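Long-range contacts in ribosome inactivating type 1 protein (Iris hollandica, PDB 3MVG), which belongs to the type 1 ribosome-inactivating proteins, the single-chain members of a plant toxin family: residues A78-Y83 with L136-P141; R101-T105 with E145-A149. All coordinates share one frame; numbering follows the deposited sequence.

Contact 1 of 2, residues A78-Y83 with L136-P141; sequences AQNRFY and LHNWSP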
loop_
_atom_site.group_PDB
_atom_site.type_symbol
_atom_site.label_atom_id
_atom_site.label_comp_id
_atom_site.label_asym_id
_atom_site.label_seq_id
_atom_site.Cartn_x
_atom_site.Cartn_y
_atom_site.Cartn_z
ATOM N N ALA A 78 -18.313 -12.829 21.926
ATOM C CA ALA A 78 -19.551 -12.634 21.176
ATOM C C ALA A 78 -20.708 -12.765 22.141
ATOM O O ALA A 78 -20.791 -13.743 22.877
ATOM C CB ALA A 78 -19.675 -13.669 20.078
ATOM N N GLN A 79 -21.596 -11.772 22.134
ATOM C CA GLN A 79 -22.799 -11.766 22.982
ATOM C C GLN A 79 -22.486 -12.152 24.430
ATOM O O GLN A 79 -23.081 -13.079 24.990
ATOM C CB GLN A 79 -23.890 -12.663 22.392
ATOM C CG GLN A 79 -24.382 -12.208 21.025
ATOM C CD GLN A 79 -25.671 -12.888 20.614
ATOM O OE1 GLN A 79 -26.675 -12.821 21.329
ATOM N NE2 GLN A 79 -25.663 -13.531 19.462
ATOM N N ASN A 80 -21.524 -11.445 25.013
ATOM C CA ASN A 80 -21.175 -11.582 26.432
ATOM C C ASN A 80 -20.655 -12.964 26.869
ATOM O O ASN A 80 -20.816 -13.365 28.028
ATOM C CB ASN A 80 -22.346 -11.134 27.323
ATOM C CG ASN A 80 -21.888 -10.605 28.667
ATOM O OD1 ASN A 80 -20.815 -10.010 28.784
ATOM N ND2 ASN A 80 -22.699 -10.824 29.692
ATOM N N ARG A 81 -20.039 -13.687 25.938
ATOM C CA ARG A 81 -19.275 -14.887 26.268
ATOM C C ARG A 81 -17.971 -14.889 25.481
ATOM O O ARG A 81 -17.954 -14.525 24.297
ATOM C CB ARG A 81 -20.067 -16.169 25.982
ATOM C CG ARG A 81 -19.412 -17.392 26.618
ATOM C CD ARG A 81 -20.171 -18.673 26.362
ATOM N NE ARG A 81 -19.652 -19.724 27.235
ATOM C CZ ARG A 81 -19.933 -21.019 27.128
ATOM N NH1 ARG A 81 -20.732 -21.474 26.166
ATOM N NH2 ARG A 81 -19.387 -21.866 27.990
ATOM N N PHE A 82 -16.888 -15.283 26.146
ATOM C CA PHE A 82 -15.607 -15.468 25.472
ATOM C C PHE A 82 -15.445 -16.897 24.960
ATOM O O PHE A 82 -15.954 -17.868 25.556
ATOM C CB PHE A 82 -14.436 -15.083 26.382
ATOM C CG PHE A 82 -14.192 -13.601 26.469
ATOM C CD1 PHE A 82 -14.878 -12.820 27.399
ATOM C CD2 PHE A 82 -13.250 -12.983 25.640
ATOM C CE1 PHE A 82 -14.645 -11.445 27.492
ATOM C CE2 PHE A 82 -13.015 -11.607 25.735
ATOM C CZ PHE A 82 -13.708 -10.843 26.660
ATOM N N TYR A 83 -14.733 -16.993 23.841
ATOM C CA TYR A 83 -14.428 -18.217 23.135
ATOM C C TYR A 83 -12.923 -18.257 22.983
ATOM O O TYR A 83 -12.316 -17.342 22.420
ATOM C CB TYR A 83 -15.134 -18.212 21.771
ATOM C CG TYR A 83 -16.636 -18.236 21.939
ATOM C CD1 TYR A 83 -17.376 -17.056 22.059
ATOM C CD2 TYR A 83 -17.308 -19.445 22.063
ATOM C CE1 TYR A 83 -18.761 -17.088 22.265
ATOM C CE2 TYR A 83 -18.686 -19.490 22.271
ATOM C CZ TYR A 83 -19.405 -18.311 22.372
ATOM O OH TYR A 83 -20.771 -18.365 22.577
ATOM N N LEU A 136 -19.479 -15.063 13.724
ATOM C CA LEU A 136 -19.016 -15.230 15.086
ATOM C C LEU A 136 -20.006 -14.641 16.079
ATOM O O LEU A 136 -20.210 -15.197 17.160
ATOM C CB LEU A 136 -17.633 -14.612 15.277
ATOM C CG LEU A 136 -16.489 -15.287 14.507
ATOM C CD1 LEU A 136 -15.160 -14.733 14.985
ATOM C CD2 LEU A 136 -16.503 -16.818 14.653
ATOM N N HIS A 137 -20.654 -13.534 15.715
ATOM C CA HIS A 137 -21.647 -12.932 16.605
ATOM C C HIS A 137 -22.763 -13.917 16.945
ATOM O O HIS A 137 -23.194 -13.997 18.097
ATOM C CB HIS A 137 -22.246 -11.666 15.991
ATOM C CG HIS A 137 -23.163 -10.938 16.920
ATOM N ND1 HIS A 137 -24.520 -11.176 16.961
ATOM C CD2 HIS A 137 -22.913 -10.008 17.871
ATOM C CE1 HIS A 137 -25.069 -10.403 17.883
ATOM N NE2 HIS A 137 -24.116 -9.686 18.449
ATOM N N ASN A 138 -23.202 -14.669 15.942
ATOM C CA ASN A 138 -24.365 -15.540 16.067
ATOM C C ASN A 138 -24.073 -16.976 16.477
ATOM O O ASN A 138 -24.973 -17.669 16.948
ATOM C CB ASN A 138 -25.162 -15.517 14.765
ATOM C CG ASN A 138 -25.708 -14.140 14.444
ATOM O OD1 ASN A 138 -25.909 -13.312 15.337
ATOM N ND2 ASN A 138 -25.944 -13.884 13.164
ATOM N N TRP A 139 -22.836 -17.434 16.302
ATOM C CA TRP A 139 -22.504 -18.838 16.576
ATOM C C TRP A 139 -22.459 -19.152 18.062
ATOM O O TRP A 139 -21.975 -18.361 18.870
ATOM C CB TRP A 139 -21.167 -19.209 15.927
ATOM C CG TRP A 139 -20.765 -20.673 16.070
ATOM C CD1 TRP A 139 -21.063 -21.689 15.210
ATOM C CD2 TRP A 139 -19.991 -21.253 17.128
ATOM N NE1 TRP A 139 -20.514 -22.870 15.661
ATOM C CE2 TRP A 139 -19.849 -22.628 16.834
ATOM C CE3 TRP A 139 -19.374 -20.741 18.281
ATOM C CZ2 TRP A 139 -19.127 -23.495 17.655
ATOM C CZ3 TRP A 139 -18.650 -21.599 19.091
ATOM C CH2 TRP A 139 -18.540 -22.965 18.778
ATOM N N SER A 140 -22.979 -20.321 18.416
ATOM C CA SER A 140 -22.777 -20.847 19.756
ATOM C C SER A 140 -22.663 -22.363 19.714
ATOM O O SER A 140 -23.277 -23.016 18.871
ATOM C CB SER A 140 -23.896 -20.409 20.703
ATOM O OG SER A 140 -25.140 -20.891 20.252
ATOM N N PRO A 141 -21.859 -22.928 20.624
ATOM C CA PRO A 141 -21.821 -24.381 20.710
ATOM C C PRO A 141 -23.198 -24.886 21.167
ATOM O O PRO A 141 -23.913 -24.158 21.851
ATOM C CB PRO A 141 -20.746 -24.640 21.770
ATOM C CG PRO A 141 -20.705 -23.424 22.594
ATOM C CD PRO A 141 -21.071 -22.284 21.689
#

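Contact 2 of 2, residues R101-T105 with E145-A149; sequences RLTFT and ETSVA. Unlike the reference sequence in segment 101-105: Thr105 (reference Ile).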
loop_
_atom_site.group_PDB
_atom_site.type_symbol
_atom_site.label_atom_id
_atom_site.label_comp_id
_atom_site.label_asym_id
_atom_site.label_seq_id
_atom_site.Cartn_x
_atom_site.Cartn_y
_atom_site.Cartn_z
ATOM N N ARG A 101 -14.143 -23.178 25.375
ATOM C CA ARG A 101 -12.900 -23.506 24.707
ATOM C C ARG A 101 -13.159 -24.257 23.399
ATOM O O ARG A 101 -13.806 -25.313 23.384
ATOM C CB ARG A 101 -11.975 -24.305 25.630
ATOM C CG ARG A 101 -10.583 -24.491 25.038
ATOM C CD ARG A 101 -9.617 -25.158 26.010
ATOM N NE ARG A 101 -9.346 -24.355 27.202
ATOM C CZ ARG A 101 -8.530 -23.307 27.252
ATOM N NH1 ARG A 101 -7.895 -22.888 26.164
ATOM N NH2 ARG A 101 -8.345 -22.668 28.398
ATOM N N LEU A 102 -12.646 -23.700 22.308
ATOM C CA LEU A 102 -12.722 -24.314 20.995
ATOM C C LEU A 102 -11.726 -25.470 20.903
ATOM O O LEU A 102 -10.739 -25.509 21.639
ATOM C CB LEU A 102 -12.432 -23.262 19.926
ATOM C CG LEU A 102 -13.394 -22.067 19.961
ATOM C CD1 LEU A 102 -12.781 -20.846 19.299
ATOM C CD2 LEU A 102 -14.706 -22.447 19.283
ATOM N N THR A 103 -11.978 -26.409 19.999
ATOM C CA THR A 103 -11.156 -27.620 19.936
ATOM C C THR A 103 -9.894 -27.465 19.084
ATOM O O THR A 103 -9.096 -28.402 18.971
ATOM C CB THR A 103 -11.952 -28.811 19.375
ATOM O OG1 THR A 103 -12.193 -28.605 17.980
ATOM C CG2 THR A 103 -13.271 -28.983 20.117
ATOM N N PHE A 104 -9.713 -26.288 18.489
ATOM C CA PHE A 104 -8.577 -26.028 17.604
ATOM C C PHE A 104 -7.739 -24.833 18.037
ATOM O O PHE A 104 -8.221 -23.934 18.738
ATOM C CB PHE A 104 -9.071 -25.805 16.166
ATOM C CG PHE A 104 -10.145 -24.743 16.045
ATOM C CD1 PHE A 104 -11.490 -25.079 16.184
ATOM C CD2 PHE A 104 -9.809 -23.407 15.806
ATOM C CE1 PHE A 104 -12.488 -24.101 16.082
ATOM C CE2 PHE A 104 -10.798 -22.428 15.698
ATOM C CZ PHE A 104 -12.143 -22.777 15.837
ATOM N N THR A 105 -6.479 -24.843 17.614
ATOM C CA THR A 105 -5.604 -23.696 17.790
ATOM C C THR A 105 -5.798 -22.722 16.623
ATOM O O THR A 105 -6.576 -22.968 15.698
ATOM C CB THR A 105 -4.119 -24.115 17.800
ATOM O OG1 THR A 105 -3.746 -24.530 16.479
ATOM C CG2 THR A 105 -3.835 -25.235 18.810
ATOM N N GLU A 145 -17.997 -26.514 14.454
ATOM C CA GLU A 145 -17.057 -25.391 14.471
ATOM C C GLU A 145 -16.651 -24.862 13.096
ATOM O O GLU A 145 -15.911 -23.874 13.013
ATOM C CB GLU A 145 -15.800 -25.781 15.243
ATOM C CG GLU A 145 -16.007 -25.972 16.731
ATOM C CD GLU A 145 -14.757 -26.462 17.430
ATOM O OE1 GLU A 145 -13.991 -27.240 16.816
ATOM O OE2 GLU A 145 -14.538 -26.086 18.594
ATOM N N THR A 146 -17.132 -25.488 12.027
ATOM C CA THR A 146 -16.668 -25.189 10.671
ATOM C C THR A 146 -16.634 -23.688 10.376
ATOM O O THR A 146 -15.597 -23.158 9.950
ATOM C CB THR A 146 -17.537 -25.921 9.639
ATOM O OG1 THR A 146 -17.708 -27.280 10.077
ATOM C CG2 THR A 146 -16.897 -25.893 8.254
ATOM N N SER A 147 -17.760 -23.015 10.614
ATOM C CA SER A 147 -17.908 -21.598 10.266
ATOM C C SER A 147 -17.140 -20.677 11.200
ATOM O O SER A 147 -16.823 -19.549 10.818
ATOM C CB SER A 147 -19.383 -21.198 10.217
ATOM O OG SER A 147 -19.961 -21.221 11.510
ATOM N N VAL A 148 -16.839 -21.142 12.410
ATOM C CA VAL A 148 -16.010 -20.371 13.336
ATOM C C VAL A 148 -14.583 -20.319 12.799
ATOM O O VAL A 148 -13.981 -19.246 12.696
ATOM C CB VAL A 148 -16.021 -20.971 14.755
ATOM C CG1 VAL A 148 -15.097 -20.189 15.696
ATOM C CG2 VAL A 148 -17.423 -20.968 15.302
ATOM N N ALA A 149 -14.034 -21.475 12.441
ATOM C CA ALA A 149 -12.700 -21.520 11.860
ATOM C C ALA A 149 -12.629 -20.721 10.561
ATOM O O ALA A 149 -11.671 -19.972 10.344
ATOM C CB ALA A 149 -12.264 -22.961 11.634
#

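Contact 1 of 2, residues A78-Y83 with L136-P141
Ala78 comes closest to His137 along the backbones, their CA atoms 5.0 Å apart, where a type I' beta turn from Ala78 to Arg81 meets the last residues of helix 126-138. The CB of Ala78 rests on the carbonyl of Leu136, 3.3 Å from its O. The one hydrogen bond across the two segments comes from Gln79. With its CG anti to the carbonyl carbon (chi1 -62°) and the rest of the chain extended, it lays its amide nearly parallel to the imidazole of His137 (16°), CG sitting off-centre over one face in a CH-pi contact, 3.9 Å from the ring centroid. Its NE2 then gives a nearly straight hydrogen bond of 2.9 Å to His137 O, approaching from above the carbonyl plane. His137 ND1, donating to Asn138 OD1 at 3.0 Å in the plane of the ring, helps fix the rotation of the imidazole. Farther along, Trp139 turns the edge of its indole toward the face of Tyr83 in an offset edge-to-face pair, centroids 5.8 Å apart and planes at 67°. Pro141 CD lies at the edge of the tyrosine ring, 3.7 Å from Tyr83 CE2. Trp139 NE1 is hydrogen-bonded to Val144 O, and Arg81 NE to Asn98 O. The arrangement is a beta-hairpin, strands 72-78 and 81-84 of the mixed sheet, packed on a helix C-terminus and the loop that leaves it.

Contact 2 of 2, residues R101-T105 with E145-A149
The loop that follows the edge strand 100-101 meets the start of helix 146-164 through the carboxylate of Glu145, just ahead of the helix. Glu145 OE2 accepts from the backbone N of Thr103 at 2.9 Å, with an N-H...O angle of 162°, through its syn lone pair. In the Thr103 conformer given, OG1 also donates to the syn lone pair of Glu145 OE1, at a short 2.5 Å to be read with caution because the residue was modelled in two conformers; this second bond would help fix the rotation of the carboxylate. The extended chain of Glu145 (chi2 175°) carries it from the helix start to the loop. Leu102, also modelled in two conformers, lies beside it, its CD2 3.7 Å from Glu145 OE2 in the one given. The contact thus joins the sheet side of the fold to its helices: loop 101-105 leaves the last strand of the mixed sheet and leads into helix 108-115, whose Val114 touches both Glu145 and Ala149. Phe104 sets the edge of its ring against the carboxylate. The two side chains run alongside in opposite senses, with ring and carboxylate planes nearly perpendicular (79°), and OE1 of Glu145 is 3.4 Å from Phe104 CD1. Val148 CG1 also lies at the edge, 3.9 Å from Phe104 CZ. Ala149 CB lies over one face, 4.2 Å from Phe104 CZ, and Leu102 CB over the opposite one, both off-centre toward the rim.

The two contacts share a packing layer, their centres about 12 Å apart. Trp139 of contact 1 makes most of the link: its CD2 lies 3.2 Å from Val148 CG2 of contact 2, a tight approach, and its CH2 sits 3.9 Å from Leu102 CD2 in the conformer given. Leu136 adds a second link, its CD2 3.8 Å from Val148 CG1. Helices 126-138 and 146-164 follow each other in the chain, and residues 139-145 between them carry both Trp139 and Glu145, so one short connection serves a hairpin at contact 1 and a strand-to-helix loop at contact 2. A glycerol, probably from crystallisation, is hydrogen-bonded to Arg81 NH1 at contact 1.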